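Side-chain contacts in assembly chaperone of ribosomal protein L4 (Acl4) (Chaetomium thermophilum, PDB 5TQB), which probably acts as a dedicated chaperone that shields newly made ribosomal protein L4 until its assembly, using a helical scaffold that includes a tetratricopeptide repeat: residues G84-K87 against F88-A92; G99-S102 against V103-E107; Q116-S119 against L120-S123; I138-K141 against R142-A146. All coordinates share one frame; numbering follows the deposited sequence.

How the interactions relate
Each contact lies along one helix, the first two including residues just before it, and all share the i to i+4 backbone bonding of the alpha-helix; their side chains follow their place in the fold. Interaction 1, in helix 86-94, is buried, with aromatic rings and a lysine held by carbonyl oxygens. Interaction 2 opens helix 100-125 and directly touches interaction 1, facing it with Trp105, Phe106 and Ser102. Interaction 3 lies further along helix 100-125, about 25 Å from interaction 2 between centres, and is a surface contact that mixes polar and aliphatic groups. Interaction 4, in helix 131-156, packs against interaction 3; it is partly buried and rich in arginine.

Interaction 1. Residues G84-K87 against F88-A92; sequences GPEK and FLWLA
Glu86 runs alongside the indole of Trp90, both side chains pointing the same way, and its CG meets the edge of the ring in plane, 3.6 Å from Trp90 CD1. With CG anti to the backbone N (chi1 179°) and the chain extended beyond it, the carboxylate arrives beside the five-membered ring, its plane turned 54° from the indole. Its hydrogen bonds go elsewhere, OE1 to Gln50 and OE2 to Tyr65, whose own ring stacks with Trp90. The indole also meets an aromatic side chain of the other protein edge-to-face.

Lys87 lies beside Phe88. Its CG is held between the backbone N and carbonyl carbon (chi1 56°), which sets this methylene 4.1 Å above one face of the phenyl ring, toward the rim. Further out, Lys87 CE passes 4.0 Å from Phe88 CE2. A bend at the end of the chain then turns NZ back to Gly84 O at 2.7 Å, approaching from above the carbonyl plane; Gly82 O accepts a second bond. Pro85 lies near the beginning of the helical segment, where a missing N-H is usually tolerated. Its CA sits at the phenyl edge, in plane, 3.8 Å from Phe88 CD2, and its carbonyl oxygen accepts weak bonds from Phe88 N and Leu89 N.

Lysine and glutamate thus serve twice: the methylene of Lys87 lies over a ring face and that of Glu86 at a ring edge, while their charged ends find polar partners. The carbonyls would be expected to stabilise the ammonium of a buried lysine, and the bonds to Gln50 and Tyr65 should restrict rotation of the carboxylate.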
loop_
_atom_site.group_PDB
_atom_site.type_symbol
_atom_site.label_atom_id
_atom_site.label_comp_id
_atom_site.label_asym_id
_atom_site.label_seq_id
_atom_site.Cartn_x
_atom_site.Cartn_y
_atom_site.Cartn_z
ATOM N N GLY B 84 12.355 21.149 -0.212
ATOM C CA GLY B 84 12.537 20.392 1.015
ATOM C C GLY B 84 13.575 19.288 0.884
ATOM O O GLY B 84 14.225 19.156 -0.151
ATOM N N PRO B 85 13.730 18.476 1.940
ATOM C CA PRO B 85 14.771 17.441 1.989
ATOM C C PRO B 85 14.522 16.266 1.041
ATOM O O PRO B 85 15.422 15.446 0.838
ATOM C CB PRO B 85 14.719 16.971 3.445
ATOM C CG PRO B 85 13.327 17.254 3.883
ATOM C CD PRO B 85 12.903 18.491 3.159
ATOM N N GLU B 86 13.322 16.208 0.467
ATOM C CA GLU B 86 12.885 15.101 -0.380
ATOM C C GLU B 86 13.866 14.810 -1.510
ATOM O O GLU B 86 14.159 13.647 -1.803
ATOM C CB GLU B 86 11.497 15.414 -0.958
ATOM C CG GLU B 86 10.926 14.346 -1.884
ATOM C CD GLU B 86 9.631 14.776 -2.562
ATOM O OE1 GLU B 86 8.925 15.644 -2.006
ATOM O OE2 GLU B 86 9.326 14.249 -3.656
ATOM N N LYS B 87 14.374 15.866 -2.138
ATOM C CA LYS B 87 15.290 15.715 -3.267
ATOM C C LYS B 87 16.589 14.981 -2.900
ATOM O O LYS B 87 17.149 14.257 -3.726
ATOM C CB LYS B 87 15.611 17.079 -3.884
ATOM C CG LYS B 87 16.177 18.103 -2.914
ATOM C CD LYS B 87 16.282 19.475 -3.575
ATOM C CE LYS B 87 16.792 20.542 -2.616
ATOM N NZ LYS B 87 15.790 20.912 -1.574
ATOM N N PHE B 88 17.072 15.169 -1.675
ATOM C CA PHE B 88 18.289 14.490 -1.237
ATOM C C PHE B 88 18.031 12.998 -1.098
ATOM O O PHE B 88 18.854 12.173 -1.497
ATOM C CB PHE B 88 18.784 15.056 0.097
ATOM C CG PHE B 88 19.138 16.512 0.041
ATOM C CD1 PHE B 88 20.325 16.928 -0.534
ATOM C CD2 PHE B 88 18.283 17.465 0.565
ATOM C CE1 PHE B 88 20.652 18.271 -0.587
ATOM C CE2 PHE B 88 18.604 18.808 0.518
ATOM C CZ PHE B 88 19.793 19.210 -0.059
ATOM N N LEU B 89 16.872 12.661 -0.539
ATOM C CA LEU B 89 16.520 11.275 -0.257
ATOM C C LEU B 89 16.297 10.500 -1.546
ATOM O O LEU B 89 16.661 9.325 -1.641
ATOM C CB LEU B 89 15.275 11.206 0.633
ATOM C CG LEU B 89 15.324 12.066 1.902
ATOM C CD1 LEU B 89 14.042 11.915 2.710
ATOM C CD2 LEU B 89 16.536 11.732 2.766
ATOM N N TRP B 90 15.705 11.154 -2.544
ATOM C CA TRP B 90 15.472 10.501 -3.827
ATOM C C TRP B 90 16.770 10.251 -4.579
ATOM O O TRP B 90 16.907 9.234 -5.253
ATOM C CB TRP B 90 14.517 11.316 -4.701
ATOM C CG TRP B 90 13.084 10.935 -4.505
ATOM C CD1 TRP B 90 12.103 11.697 -3.946
ATOM C CD2 TRP B 90 12.475 9.686 -4.847
ATOM N NE1 TRP B 90 10.919 11.005 -3.926
ATOM C CE2 TRP B 90 11.119 9.768 -4.476
ATOM C CE3 TRP B 90 12.943 8.507 -5.438
ATOM C CZ2 TRP B 90 10.226 8.717 -4.671
ATOM C CZ3 TRP B 90 12.051 7.464 -5.635
ATOM C CH2 TRP B 90 10.709 7.577 -5.253
ATOM N N LEU B 91 17.711 11.186 -4.482
ATOM C CA LEU B 91 19.003 11.039 -5.148
ATOM C C LEU B 91 19.783 9.871 -4.560
ATOM O O LEU B 91 20.555 9.214 -5.265
ATOM C CB LEU B 91 19.820 12.321 -5.030
ATOM C CG LEU B 91 19.428 13.439 -5.998
ATOM C CD1 LEU B 91 20.033 14.753 -5.550
ATOM C CD2 LEU B 91 19.874 13.102 -7.415
ATOM N N ALA B 92 19.568 9.619 -3.271
ATOM C CA ALA B 92 20.201 8.506 -2.572
ATOM C C ALA B 92 19.704 7.168 -3.117
ATOM O O ALA B 92 20.495 6.253 -3.342
ATOM C CB ALA B 92 19.928 8.602 -1.076
#

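Interaction 2. Residues G99-S102 against V103-E107; sequences GHDS and VAWFE
Ser102 O receives the shortest bond across this contact, from Phe106 N at 2.8 Å with an N-H...O angle of 159°. The ring of Phe106 leans in beside the same oxygen, CD1 standing 3.2 Å from Ser102 O. One turn apart on another flank, Asp101 and Trp105 lie side by side and point the same way. Asp101 has its CG anti to the backbone N (chi1 -171°), which brings the carboxylate up beside the indole with the two planes nearly perpendicular, 85° apart. Asp101 OD2 stays 3.6 Å from Trp105 NE1 without bonding to it. The hydrogen bond of this carboxylate oxygen is made with Ser95. Trp105 CD1 approaches the backbone more closely, 3.0 Å from Asp101 O.

Gly99 occupies the N-cap position; its positive phi suits a residue without a side chain. Its carbonyl oxygen accepts from Val103 N at 3.1 Å, and Val103 CG2 rests 3.4 Å from that oxygen. On the exposed side, Ala104 places only a methyl group beside His100 O.

The small Ser102 suits a place where two helices come close, and its OG bonds to Ala92 O near the end of helix 86-94. Trp105 packs on that helix too, over Phe88 and Leu91. Phe106 and Val103 face Val152 of helix 131-156, so this first stretch of helix 100-125 is wedged between the preceding helix and the following one, and Phe106 also touches an aromatic side chain of the other protein.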
loop_
_atom_site.group_PDB
_atom_site.type_symbol
_atom_site.label_atom_id
_atom_site.label_comp_id
_atom_site.label_asym_id
_atom_site.label_seq_id
_atom_site.Cartn_x
_atom_site.Cartn_y
_atom_site.Cartn_z
ATOM N N GLY B 99 25.797 2.562 -2.332
ATOM C CA GLY B 99 26.842 2.505 -1.326
ATOM C C GLY B 99 27.108 3.837 -0.658
ATOM O O GLY B 99 26.186 4.485 -0.164
ATOM N N HIS B 100 28.375 4.243 -0.651
ATOM C CA HIS B 100 28.794 5.486 -0.003
ATOM C C HIS B 100 28.069 6.696 -0.580
ATOM O O HIS B 100 27.779 7.654 0.136
ATOM C CB HIS B 100 30.306 5.685 -0.149
ATOM C CG HIS B 100 31.124 4.785 0.723
ATOM N ND1 HIS B 100 30.974 4.738 2.092
ATOM C CD2 HIS B 100 32.113 3.910 0.424
ATOM C CE1 HIS B 100 31.827 3.865 2.597
ATOM N NE2 HIS B 100 32.530 3.349 1.605
ATOM N N ASP B 101 27.777 6.643 -1.876
ATOM C CA ASP B 101 27.106 7.745 -2.557
ATOM C C ASP B 101 25.672 7.913 -2.056
ATOM O O ASP B 101 25.185 9.038 -1.908
ATOM C CB ASP B 101 27.116 7.520 -4.070
ATOM C CG ASP B 101 26.627 8.733 -4.843
ATOM O OD1 ASP B 101 27.386 9.719 -4.948
ATOM O OD2 ASP B 101 25.490 8.698 -5.355
ATOM N N SER B 102 25.000 6.793 -1.792
ATOM C CA SER B 102 23.638 6.825 -1.267
ATOM C C SER B 102 23.616 7.328 0.167
ATOM O O SER B 102 22.779 8.154 0.527
ATOM C CB SER B 102 23.004 5.438 -1.326
ATOM O OG SER B 102 22.794 5.037 -2.662
ATOM N N VAL B 103 24.530 6.812 0.986
ATOM C CA VAL B 103 24.634 7.227 2.379
ATOM C C VAL B 103 24.920 8.727 2.486
ATOM O O VAL B 103 24.376 9.411 3.354
ATOM C CB VAL B 103 25.745 6.458 3.106
ATOM C CG1 VAL B 103 25.916 6.981 4.528
ATOM C CG2 VAL B 103 25.428 4.973 3.127
ATOM N N ALA B 104 25.784 9.224 1.605
ATOM C CA ALA B 104 26.125 10.640 1.577
ATOM C C ALA B 104 24.876 11.481 1.315
ATOM O O ALA B 104 24.623 12.460 2.015
ATOM C CB ALA B 104 27.185 10.910 0.516
ATOM N N TRP B 105 24.092 11.091 0.314
ATOM C CA TRP B 105 22.846 11.789 0.011
ATOM C C TRP B 105 21.848 11.691 1.168
ATOM O O TRP B 105 21.192 12.675 1.521
ATOM C CB TRP B 105 22.216 11.237 -1.269
ATOM C CG TRP B 105 22.856 11.729 -2.533
ATOM C CD1 TRP B 105 23.443 10.969 -3.501
ATOM C CD2 TRP B 105 22.968 13.091 -2.966
ATOM N NE1 TRP B 105 23.914 11.772 -4.511
ATOM C CE2 TRP B 105 23.638 13.079 -4.207
ATOM C CE3 TRP B 105 22.569 14.319 -2.426
ATOM C CZ2 TRP B 105 23.917 14.246 -4.916
ATOM C CZ3 TRP B 105 22.850 15.477 -3.130
ATOM C CH2 TRP B 105 23.515 15.432 -4.364
ATOM N N PHE B 106 21.741 10.502 1.756
ATOM C CA PHE B 106 20.824 10.274 2.867
ATOM C C PHE B 106 21.209 11.144 4.055
ATOM O O PHE B 106 20.344 11.698 4.738
ATOM C CB PHE B 106 20.847 8.800 3.291
ATOM C CG PHE B 106 19.977 7.894 2.453
ATOM C CD1 PHE B 106 20.439 6.642 2.057
ATOM C CD2 PHE B 106 18.692 8.265 2.094
ATOM C CE1 PHE B 106 19.643 5.793 1.300
ATOM C CE2 PHE B 106 17.895 7.424 1.336
ATOM C CZ PHE B 106 18.371 6.187 0.940
ATOM N N GLU B 107 22.512 11.252 4.304
ATOM C CA GLU B 107 23.014 12.036 5.425
ATOM C C GLU B 107 22.675 13.507 5.245
ATOM O O GLU B 107 22.260 14.174 6.189
ATOM C CB GLU B 107 24.528 11.856 5.583
ATOM C CG GLU B 107 24.922 10.601 6.349
ATOM C CD GLU B 107 26.431 10.433 6.479
ATOM O OE1 GLU B 107 27.183 11.266 5.928
ATOM O OE2 GLU B 107 26.865 9.462 7.137
#

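Interaction 3. Residues Q116-S119 against L120-S123; sequences QIQS and LMDS
The amide of Gln118 and the carboxylate of Asp122 meet at a slant, their planes 51° apart, and not face to face. The two are joined by a weak hydrogen bond from Gln118 NE2 to Asp122 OD1, 3.2 Å long and bent to 132°. At the other end of the amide, Gln118 OE1 lies 3.3 Å from CE of the selenomethionine Met121, whose chain crosses that of Gln118 at about a right angle. Gln118 can reach both partners because its chain starts anti to the backbone N and then turns at chi2 (63°), folding the amide along the helix.

Asp122 N also bonds to Gln118 O, so backbone and side chain link the same pair. Asp122 OD2, however, comes 3.2 Å from that carbonyl oxygen, a contact between two acceptors. On the next flank Ile117 and Met121 run side by side, with Ile117 CG2 4.0 Å from Met121 CE. Leu120 packs its CG 3.4 Å from Gln116 O. The amide of Gln116 leads away instead, its OE1 accepting a bond from Lys141 NZ of helix 131-156.

Ser119 and Ser123, both small and polar, suit the more solvent-facing side. Since Met121 and Asp122 touch a crystal neighbour, their orientation may partly reflect lattice packing. The bent amide bond and the nearby pair of acceptors suggest only a modest attraction, added to the regular backbone bonds.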
loop_
_atom_site.group_PDB
_atom_site.type_symbol
_atom_site.label_atom_id
_atom_site.label_comp_id
_atom_site.label_asym_id
_atom_site.label_seq_id
_atom_site.Cartn_x
_atom_site.Cartn_y
_atom_site.Cartn_z
ATOM N N GLN B 116 14.993 21.060 10.680
ATOM C CA GLN B 116 13.577 21.409 10.595
ATOM C C GLN B 116 12.825 20.960 11.845
ATOM O O GLN B 116 12.006 21.703 12.388
ATOM C CB GLN B 116 12.951 20.774 9.357
ATOM C CG GLN B 116 13.423 21.377 8.051
ATOM C CD GLN B 116 12.850 20.662 6.850
ATOM O OE1 GLN B 116 12.419 19.512 6.942
ATOM N NE2 GLN B 116 12.838 21.340 5.711
ATOM N N ILE B 117 13.108 19.738 12.291
ATOM C CA ILE B 117 12.563 19.218 13.542
ATOM C C ILE B 117 12.884 20.159 14.694
ATOM O O ILE B 117 12.006 20.520 15.473
ATOM C CB ILE B 117 13.138 17.821 13.864
ATOM C CG1 ILE B 117 12.580 16.788 12.885
ATOM C CG2 ILE B 117 12.787 17.396 15.288
ATOM C CD1 ILE B 117 13.313 15.471 12.893
ATOM N N GLN B 118 14.152 20.544 14.801
ATOM C CA GLN B 118 14.605 21.426 15.875
ATOM C C GLN B 118 13.953 22.807 15.784
ATOM O O GLN B 118 13.689 23.444 16.803
ATOM C CB GLN B 118 16.133 21.563 15.846
ATOM C CG GLN B 118 16.709 22.458 16.945
ATOM C CD GLN B 118 16.458 21.918 18.345
ATOM O OE1 GLN B 118 16.676 20.736 18.619
ATOM N NE2 GLN B 118 16.000 22.787 19.239
ATOM N N SER B 119 13.696 23.263 14.561
ATOM C CA SER B 119 13.055 24.554 14.345
ATOM C C SER B 119 11.583 24.517 14.752
ATOM O O SER B 119 11.074 25.471 15.335
ATOM C CB SER B 119 13.183 24.971 12.879
ATOM O OG SER B 119 12.366 26.091 12.594
ATOM N N LEU B 120 10.901 23.418 14.441
ATOM C CA LEU B 120 9.500 23.268 14.822
ATOM C C LEU B 120 9.345 23.228 16.340
ATOM O O LEU B 120 8.354 23.717 16.883
ATOM C CB LEU B 120 8.909 21.999 14.206
ATOM C CG LEU B 120 8.651 22.040 12.699
ATOM C CD1 LEU B 120 8.360 20.647 12.165
ATOM C CD2 LEU B 120 7.502 22.984 12.382
HETATM N N MSE B 121 10.330 22.645 17.018
HETATM C CA MSE B 121 10.311 22.547 18.475
HETATM C C MSE B 121 10.528 23.901 19.146
HETATM O O MSE B 121 9.966 24.170 20.208
HETATM C CB MSE B 121 11.374 21.559 18.960
HETATM C CG MSE B 121 10.941 20.103 18.889
HETATM SE SE MSE B 121 12.160 18.910 19.833
HETATM C CE MSE B 121 13.757 19.201 18.756
ATOM N N ASP B 122 11.352 24.747 18.535
ATOM C CA ASP B 122 11.563 26.098 19.043
ATOM C C ASP B 122 10.304 26.920 18.811
ATOM O O ASP B 122 9.931 27.754 19.634
ATOM C CB ASP B 122 12.760 26.757 18.353
ATOM C CG ASP B 122 14.071 26.048 18.648
ATOM O OD1 ASP B 122 14.177 25.396 19.710
ATOM O OD2 ASP B 122 15.000 26.145 17.817
ATOM N N SER B 123 9.650 26.670 17.681
ATOM C CA SER B 123 8.402 27.337 17.341
ATOM C C SER B 123 7.265 26.865 18.242
ATOM O O SER B 123 6.209 27.497 18.304
ATOM C CB SER B 123 8.043 27.058 15.882
ATOM O OG SER B 123 6.799 27.641 15.544
#

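Interaction 4. Residues I138-K141 against R142-A146; sequences IADK and RRRLA
Arg142 N bonds to Ile138 O at 2.9 Å, the first of four successive i to i+4 backbone bonds ending with Leu145 N on Lys141 O. Ile138 and Arg142 lie side by side. The guanidinium of Arg142 spreads over the CG2 methyl, which sits 3.4 Å from its plane, toward the rim, with Ile138 CG2 3.5 Å from Arg142 CZ. The arginine is extended from CG to NE, which carries the guanidinium over the methyl. Isoleucine suits the place, its branch offering a methyl for the cation's flat face.

Arg143 follows a similar course, with CG 3.2 Å from Ala139 O and the small Ala139 CB beneath one face of its guanidinium. Arg144 is folded instead. Bends at chi2 (-62°) and chi3 (89°) turn it back, putting a guanidinium face over Asp140 O with NH1 3.6 Å from that oxygen. Asp140 OD1 is 4.3 Å from Arg144 NH1, beyond a salt bridge, though the carboxylate may still steady the cation electrostatically. Arg144's salt bridge is with Glu147, and NH1 bonds a diethylene glycol molecule probably from the crystallisation liquor. Lys141 NZ, besides its hydrogen bond to Gln116, makes a salt bridge with Glu79.

Ile138, Lys141 and Arg142 face helix 100-125, packing on Leu120, Ile117 and Met121 respectively. Leu145 and Ala146 turn to Ile180, while Arg143 and Arg144 lie against Trp184, so this part runs between helix 100-125 before it and helix 166-180 after it.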
loop_
_atom_site.group_PDB
_atom_site.type_symbol
_atom_site.label_atom_id
_atom_site.label_comp_id
_atom_site.label_asym_id
_atom_site.label_seq_id
_atom_site.Cartn_x
_atom_site.Cartn_y
_atom_site.Cartn_z
ATOM N N ILE B 138 5.946 17.901 13.592
ATOM C CA ILE B 138 7.136 17.317 14.205
ATOM C C ILE B 138 7.122 15.799 14.054
ATOM O O ILE B 138 8.139 15.189 13.723
ATOM C CB ILE B 138 7.235 17.682 15.704
ATOM C CG1 ILE B 138 7.557 19.166 15.865
ATOM C CG2 ILE B 138 8.327 16.867 16.404
ATOM C CD1 ILE B 138 7.336 19.693 17.266
ATOM N N ALA B 139 5.964 15.196 14.300
ATOM C CA ALA B 139 5.808 13.752 14.192
ATOM C C ALA B 139 6.115 13.284 12.773
ATOM O O ALA B 139 6.897 12.351 12.575
ATOM C CB ALA B 139 4.400 13.349 14.593
ATOM N N ASP B 140 5.502 13.946 11.794
ATOM C CA ASP B 140 5.732 13.645 10.386
ATOM C C ASP B 140 7.212 13.712 10.056
ATOM O O ASP B 140 7.754 12.819 9.413
ATOM C CB ASP B 140 4.979 14.640 9.497
ATOM C CG ASP B 140 3.508 14.302 9.353
ATOM O OD1 ASP B 140 3.186 13.114 9.136
ATOM O OD2 ASP B 140 2.673 15.231 9.448
ATOM N N LYS B 141 7.859 14.784 10.501
ATOM C CA LYS B 141 9.269 15.000 10.209
ATOM C C LYS B 141 10.164 13.943 10.864
ATOM O O LYS B 141 11.115 13.470 10.249
ATOM C CB LYS B 141 9.703 16.393 10.662
ATOM C CG LYS B 141 10.018 17.342 9.523
ATOM C CD LYS B 141 8.775 17.678 8.725
ATOM C CE LYS B 141 9.051 18.759 7.691
ATOM N NZ LYS B 141 10.040 18.323 6.666
ATOM N N ARG B 142 9.866 13.592 12.113
ATOM C CA ARG B 142 10.645 12.589 12.835
ATOM C C ARG B 142 10.509 11.216 12.186
ATOM O O ARG B 142 11.453 10.420 12.190
ATOM C CB ARG B 142 10.207 12.517 14.300
ATOM C CG ARG B 142 10.778 13.623 15.168
ATOM C CD ARG B 142 10.230 13.570 16.587
ATOM N NE ARG B 142 10.875 14.555 17.450
ATOM C CZ ARG B 142 10.376 14.983 18.607
ATOM N NH1 ARG B 142 9.214 14.523 19.052
ATOM N NH2 ARG B 142 11.039 15.881 19.319
ATOM N N ARG B 143 9.334 10.942 11.629
ATOM C CA ARG B 143 9.096 9.669 10.960
ATOM C C ARG B 143 9.873 9.587 9.651
ATOM O O ARG B 143 10.436 8.541 9.333
ATOM C CB ARG B 143 7.605 9.456 10.721
ATOM C CG ARG B 143 6.851 9.156 11.995
ATOM C CD ARG B 143 5.359 9.298 11.812
ATOM N NE ARG B 143 4.654 9.131 13.078
ATOM C CZ ARG B 143 3.355 9.343 13.242
ATOM N NH1 ARG B 143 2.613 9.737 12.217
ATOM N NH2 ARG B 143 2.802 9.163 14.432
ATOM N N ARG B 144 9.917 10.690 8.905
ATOM C CA ARG B 144 10.700 10.736 7.673
ATOM C C ARG B 144 12.180 10.553 7.992
ATOM O O ARG B 144 12.914 9.903 7.242
ATOM C CB ARG B 144 10.498 12.068 6.935
ATOM C CG ARG B 144 9.083 12.318 6.402
ATOM C CD ARG B 144 8.631 11.285 5.368
ATOM N NE ARG B 144 7.981 10.129 5.986
ATOM C CZ ARG B 144 6.772 10.148 6.544
ATOM N NH1 ARG B 144 6.058 11.273 6.583
ATOM N NH2 ARG B 144 6.276 9.039 7.078
ATOM N N LEU B 145 12.616 11.145 9.103
ATOM C CA LEU B 145 13.998 11.015 9.549
ATOM C C LEU B 145 14.290 9.578 9.951
ATOM O O LEU B 145 15.322 9.027 9.580
ATOM C CB LEU B 145 14.284 11.945 10.730
ATOM C CG LEU B 145 15.694 11.824 11.328
ATOM C CD1 LEU B 145 16.761 12.141 10.291
ATOM C CD2 LEU B 145 15.851 12.730 12.539
ATOM N N ALA B 146 13.378 8.980 10.713
ATOM C CA ALA B 146 13.537 7.603 11.167
ATOM C C ALA B 146 13.653 6.665 9.972
ATOM O O ALA B 146 14.495 5.759 9.948
ATOM C CB ALA B 146 12.367 7.202 12.037
#